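Local atomic coordinates of unsaturated glucuronyl hydrolase (PDB entry 2ZZR), a protein that hydrolyses unsaturated chondroitin, hyaluronan and heparin disaccharides, cleaving (1->3) or (1->4) glycosidic bonds to release the unsaturated uronic acid. Residues I255-S258 against Y259-M262; I314-M317 against L318-L321. One frame throughout, in Å; residues are numbered along the deposited sequence. Where two conformers were deposited one is given.

Interactions 1 and 2 are local contacts at the C-terminal ends of two neighbouring helices of the alpha barrel, 245-262 and 304-318. Their centres lie about 10 Å apart. Each is half buried: the first four residues of interaction 1 are buried, while in interaction 2 the buried Glu-316 meets the exposed Lys-319. In interaction 1 an arginine turns back to a main-chain carbonyl of its own helix. In interaction 2 a lysine pairs with a carboxylate, and a water joins that carboxylate to a tyrosine. The two contacts also touch. The rings of Tyr-259 and Tyr-320 meet edge-to-face, Met-317 packs on Pro-256 and Tyr-259, and Arg-260 lies against Glu-316 and Tyr-320.

Interaction 1: residues I255-S258 against Y259-M262; sequences IPLS and YRKM
Arg-260 turns its side chain back onto Leu-257, one turn earlier in helix 245-262. Its NE gives a nearly straight bond to Leu-257 O (2.8 Å, 165° at the hydrogen). The donor lies in the carbonyl plane, on a lone pair, and the oxygen lies close to the guanidinium plane. A bend at chi3 (-61°) brings NE back to this oxygen. The two side chains run side by side, and Leu-257 CD2 sits over one guanidinium face, 3.9 Å from Arg-260 NE. Lys-261 CE covers the opposite face, so the group is sandwiched.

The first four residues, Ile-255 to Ser-258, are all buried, and several of their side chains face neighbouring helices. Ser-258 CB lies 4.1 Å from Met-262 SD. Ser-258 OG is held by Gln-180 and by Gly-254 O. The second half is looser and only partly buried. There Lys-261 runs over the Arg-260 guanidinium and ends in a salt bridge with Glu-187, while Arg-260 NH2 forms one with the C-terminal carboxylate of Trp-397.

The main chain keeps the helical i+4 bond from Tyr-259 N to Ile-255 O (2.8 Å). Near the end, Lys-261 N bonds instead to Ser-258 O (3.0 Å), an i+3 step. This tightening is typical of the last turn of a helix, here one of the helices of the glycoside hydrolase family 88 alpha barrel.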
loop_
_atom_site.group_PDB
_atom_site.type_symbol
_atom_site.label_atom_id
_atom_site.label_comp_id
_atom_site.label_asym_id
_atom_site.label_seq_id
_atom_site.Cartn_x
_atom_site.Cartn_y
_atom_site.Cartn_z
ATOM N N ILE A 255 6.258 0.954 -7.131
ATOM C CA ILE A 255 6.977 1.191 -8.386
ATOM C C ILE A 255 6.081 1.853 -9.458
ATOM O O ILE A 255 6.422 2.930 -9.938
ATOM C CB ILE A 255 7.691 -0.083 -8.930
ATOM C CG1 ILE A 255 8.838 -0.492 -7.997
ATOM C CG2 ILE A 255 8.213 0.174 -10.354
ATOM C CD1 ILE A 255 9.400 -1.892 -8.275
ATOM N N PRO A 256 4.945 1.218 -9.834
ATOM C CA PRO A 256 4.091 1.889 -10.837
ATOM C C PRO A 256 3.564 3.260 -10.394
ATOM O O PRO A 256 3.436 4.164 -11.230
ATOM C CB PRO A 256 2.949 0.887 -11.078
ATOM C CG PRO A 256 2.971 -0.029 -9.895
ATOM C CD PRO A 256 4.413 -0.106 -9.470
ATOM N N LEU A 257 3.287 3.427 -9.100
ATOM C CA LEU A 257 2.847 4.734 -8.604
ATOM C C LEU A 257 3.900 5.809 -8.895
ATOM O O LEU A 257 3.580 6.883 -9.407
ATOM C CB LEU A 257 2.527 4.680 -7.106
ATOM C CG LEU A 257 1.224 3.987 -6.713
ATOM C CD1 LEU A 257 1.134 3.888 -5.202
ATOM C CD2 LEU A 257 0.009 4.740 -7.263
ATOM N N SER A 258 5.162 5.498 -8.607
ATOM C CA SER A 258 6.259 6.423 -8.897
ATOM C C SER A 258 6.503 6.585 -10.393
ATOM O O SER A 258 6.855 7.680 -10.857
ATOM C CB SER A 258 7.539 5.959 -8.209
ATOM O OG SER A 258 7.334 5.901 -6.813
ATOM N N TYR A 259 6.313 5.503 -11.139
ATOM C CA TYR A 259 6.470 5.539 -12.598
ATOM C C TYR A 259 5.563 6.600 -13.239
ATOM O O TYR A 259 5.972 7.279 -14.187
ATOM C CB TYR A 259 6.211 4.166 -13.220
ATOM C CG TYR A 259 6.233 4.200 -14.734
ATOM C CD1 TYR A 259 7.434 4.134 -15.438
ATOM C CD2 TYR A 259 5.046 4.328 -15.461
ATOM C CE1 TYR A 259 7.449 4.176 -16.834
ATOM C CE2 TYR A 259 5.055 4.380 -16.850
ATOM C CZ TYR A 259 6.257 4.308 -17.530
ATOM O OH TYR A 259 6.261 4.364 -18.908
ATOM N N ARG A 260 4.341 6.745 -12.724
ATOM C CA ARG A 260 3.428 7.785 -13.230
ATOM C C ARG A 260 4.139 9.125 -13.325
ATOM O O ARG A 260 3.942 9.880 -14.274
ATOM C CB ARG A 260 2.250 8.003 -12.288
ATOM C CG ARG A 260 1.331 6.832 -12.065
ATOM C CD ARG A 260 0.277 7.234 -11.032
ATOM N NE ARG A 260 0.888 7.583 -9.743
ATOM C CZ ARG A 260 0.334 8.370 -8.822
ATOM N NH1 ARG A 260 -0.862 8.917 -9.028
ATOM N NH2 ARG A 260 0.981 8.618 -7.689
ATOM N N LYS A 261 4.955 9.406 -12.315
ATOM C CA LYS A 261 5.520 10.726 -12.104
ATOM C C LYS A 261 6.949 10.857 -12.620
ATOM O O LYS A 261 7.505 11.965 -12.673
ATOM C CB LYS A 261 5.463 11.068 -10.614
ATOM C CG LYS A 261 4.090 10.871 -9.979
ATOM C CD LYS A 261 3.025 11.731 -10.660
ATOM C CE LYS A 261 1.649 11.506 -10.047
ATOM N NZ LYS A 261 0.633 12.348 -10.767
ATOM N N MET A 262 7.542 9.733 -12.999
ATOM C CA MET A 262 8.957 9.705 -13.370
ATOM C C MET A 262 9.171 9.210 -14.788
ATOM O O MET A 262 10.101 9.656 -15.474
ATOM C CB MET A 262 9.750 8.850 -12.375
ATOM C CG MET A 262 9.778 9.441 -10.984
ATOM S SD MET A 262 10.483 8.347 -9.743
ATOM C CE MET A 262 12.165 8.199 -10.338
#

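Interaction 2: residues I314-M317 against L318-L321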
loop_
_atom_site.group_PDB
_atom_site.type_symbol
_atom_site.label_atom_id
_atom_site.label_comp_id
_atom_site.label_asym_id
_atom_site.label_seq_id
_atom_site.Cartn_x
_atom_site.Cartn_y
_atom_site.Cartn_z
ATOM N N ILE A 314 -0.579 -4.107 -9.850
ATOM C CA ILE A 314 -0.671 -4.694 -11.187
ATOM C C ILE A 314 -1.667 -3.880 -12.028
ATOM O O ILE A 314 -1.384 -3.527 -13.180
ATOM C CB ILE A 314 -1.070 -6.194 -11.126
ATOM C CG1 ILE A 314 0.042 -7.018 -10.453
ATOM C CG2 ILE A 314 -1.354 -6.742 -12.532
ATOM C CD1 ILE A 314 -0.384 -8.436 -10.096
ATOM N N HIS A 315 -2.819 -3.561 -11.439
ATOM C CA HIS A 315 -3.831 -2.759 -12.125
ATOM C C HIS A 315 -3.247 -1.427 -12.599
ATOM O O HIS A 315 -3.443 -1.020 -13.754
ATOM C CB HIS A 315 -5.042 -2.521 -11.212
ATOM C CG HIS A 315 -6.137 -1.737 -11.869
ATOM N ND1 HIS A 315 -7.187 -2.332 -12.535
ATOM C CD2 HIS A 315 -6.332 -0.404 -11.970
ATOM C CE1 HIS A 315 -7.984 -1.393 -13.018
ATOM N NE2 HIS A 315 -7.486 -0.214 -12.690
ATOM N N GLU A 316 -2.517 -0.762 -11.707
ATOM C CA GLU A 316 -1.867 0.506 -12.034
ATOM C C GLU A 316 -0.849 0.393 -13.175
ATOM O O GLU A 316 -0.905 1.163 -14.137
ATOM C CB GLU A 316 -1.216 1.115 -10.785
ATOM C CG GLU A 316 -0.634 2.516 -10.998
ATOM C CD GLU A 316 -1.686 3.540 -11.434
ATOM O OE1 GLU A 316 -1.289 4.538 -12.075
ATOM O OE2 GLU A 316 -2.896 3.353 -11.136
ATOM N N MET A 317 0.075 -0.562 -13.069
ATOM C CA MET A 317 1.124 -0.718 -14.084
ATOM C C MET A 317 0.558 -1.018 -15.474
ATOM O O MET A 317 1.108 -0.572 -16.483
ATOM C CB MET A 317 2.102 -1.822 -13.691
ATOM C CG MET A 317 3.353 -1.893 -14.584
ATOM S SD MET A 317 4.660 -0.740 -14.100
ATOM C CE MET A 317 4.170 0.745 -14.966
ATOM N N LEU A 318 -0.538 -1.776 -15.506
ATOM C CA LEU A 318 -1.182 -2.188 -16.754
ATOM C C LEU A 318 -1.721 -1.013 -17.560
ATOM O O LEU A 318 -1.961 -1.132 -18.767
ATOM C CB LEU A 318 -2.303 -3.196 -16.471
ATOM C CG LEU A 318 -2.052 -4.681 -16.778
ATOM C CD1 LEU A 318 -0.571 -5.077 -16.791
ATOM C CD2 LEU A 318 -2.858 -5.561 -15.835
ATOM N N LYS A 319 -1.908 0.126 -16.897
ATOM C CA LYS A 319 -2.311 1.353 -17.599
ATOM C C LYS A 319 -1.226 1.809 -18.576
ATOM O O LYS A 319 -1.523 2.472 -19.575
ATOM C CB LYS A 319 -2.596 2.490 -16.615
ATOM C CG LYS A 319 -3.763 2.239 -15.696
ATOM C CD LYS A 319 -3.865 3.322 -14.652
ATOM C CE LYS A 319 -5.017 3.054 -13.691
ATOM N NZ LYS A 319 -5.076 4.125 -12.647
ATOM N N TYR A 320 0.021 1.428 -18.296
ATOM C CA TYR A 320 1.190 1.945 -19.008
ATOM C C TYR A 320 1.953 0.891 -19.795
ATOM O O TYR A 320 2.619 1.213 -20.783
ATOM C CB TYR A 320 2.147 2.624 -18.023
ATOM C CG TYR A 320 1.471 3.693 -17.213
ATOM C CD1 TYR A 320 1.072 3.452 -15.895
ATOM C CD2 TYR A 320 1.194 4.939 -17.774
ATOM C CE1 TYR A 320 0.425 4.434 -15.153
ATOM C CE2 TYR A 320 0.546 5.923 -17.039
ATOM C CZ TYR A 320 0.171 5.664 -15.735
ATOM O OH TYR A 320 -0.473 6.651 -15.025
ATOM N N LEU A 321 1.879 -0.356 -19.338
ATOM C CA LEU A 321 2.674 -1.434 -19.935
ATOM C C LEU A 321 2.352 -1.568 -21.424
ATOM O O LEU A 321 1.173 -1.627 -21.796
ATOM C CB LEU A 321 2.396 -2.756 -19.216
ATOM C CG LEU A 321 3.415 -3.881 -19.409
ATOM C CD1 LEU A 321 4.738 -3.547 -18.733
ATOM C CD2 LEU A 321 2.846 -5.165 -18.838
HETATM O O HOH W 1 -2.546 6.576 -13.069
#
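Met-317 O is gripped by two main-chain donors, Tyr-320 N at 2.9 Å and Leu-321 N at 3.0 Å. The Leu-321 donor lies in the carbonyl plane. The Tyr-320 donor stands above it. This is the C-terminal turn of barrel helix 304-318, where i+3 bonds appear beside i+4 ones. Lys-319 N likewise takes Glu-316 O, an i+3 partner, while Leu-318 N still keeps the i+4 bond to Ile-314 O.

Glu-316 carries the polar side. Its OE2 forms a salt bridge with Lys-319 NZ (2.8 Å), met on the syn side and 26° out of the carboxylate plane. The lysine chain is extended beyond CG and passes obliquely across the glutamate to bring NZ there. Arg-388 is a second charged partner of OE2. These two cations would probably favour the ionised carboxylate. Glu-316 has CG anti to the backbone N (chi1 -174°), and its bend at chi2 leaves OE1 in the plane of the Tyr-320 ring, at its edge. OE1 is 3.5 Å from Tyr-320 CE1, and the carboxylate and ring planes are 56° apart.

The apolar contacts are few. The Met-317 side chain crosses that of Tyr-320 at about a right angle, bringing its CE to 4.1 Å from Tyr-320 CB. Ile-314 packs on Met-335 of helix 328-346. A water joins the two polar ends: it donates to Glu-316 OE1 at 2.6 Å and bonds to Tyr-320 OH at 2.9 Å.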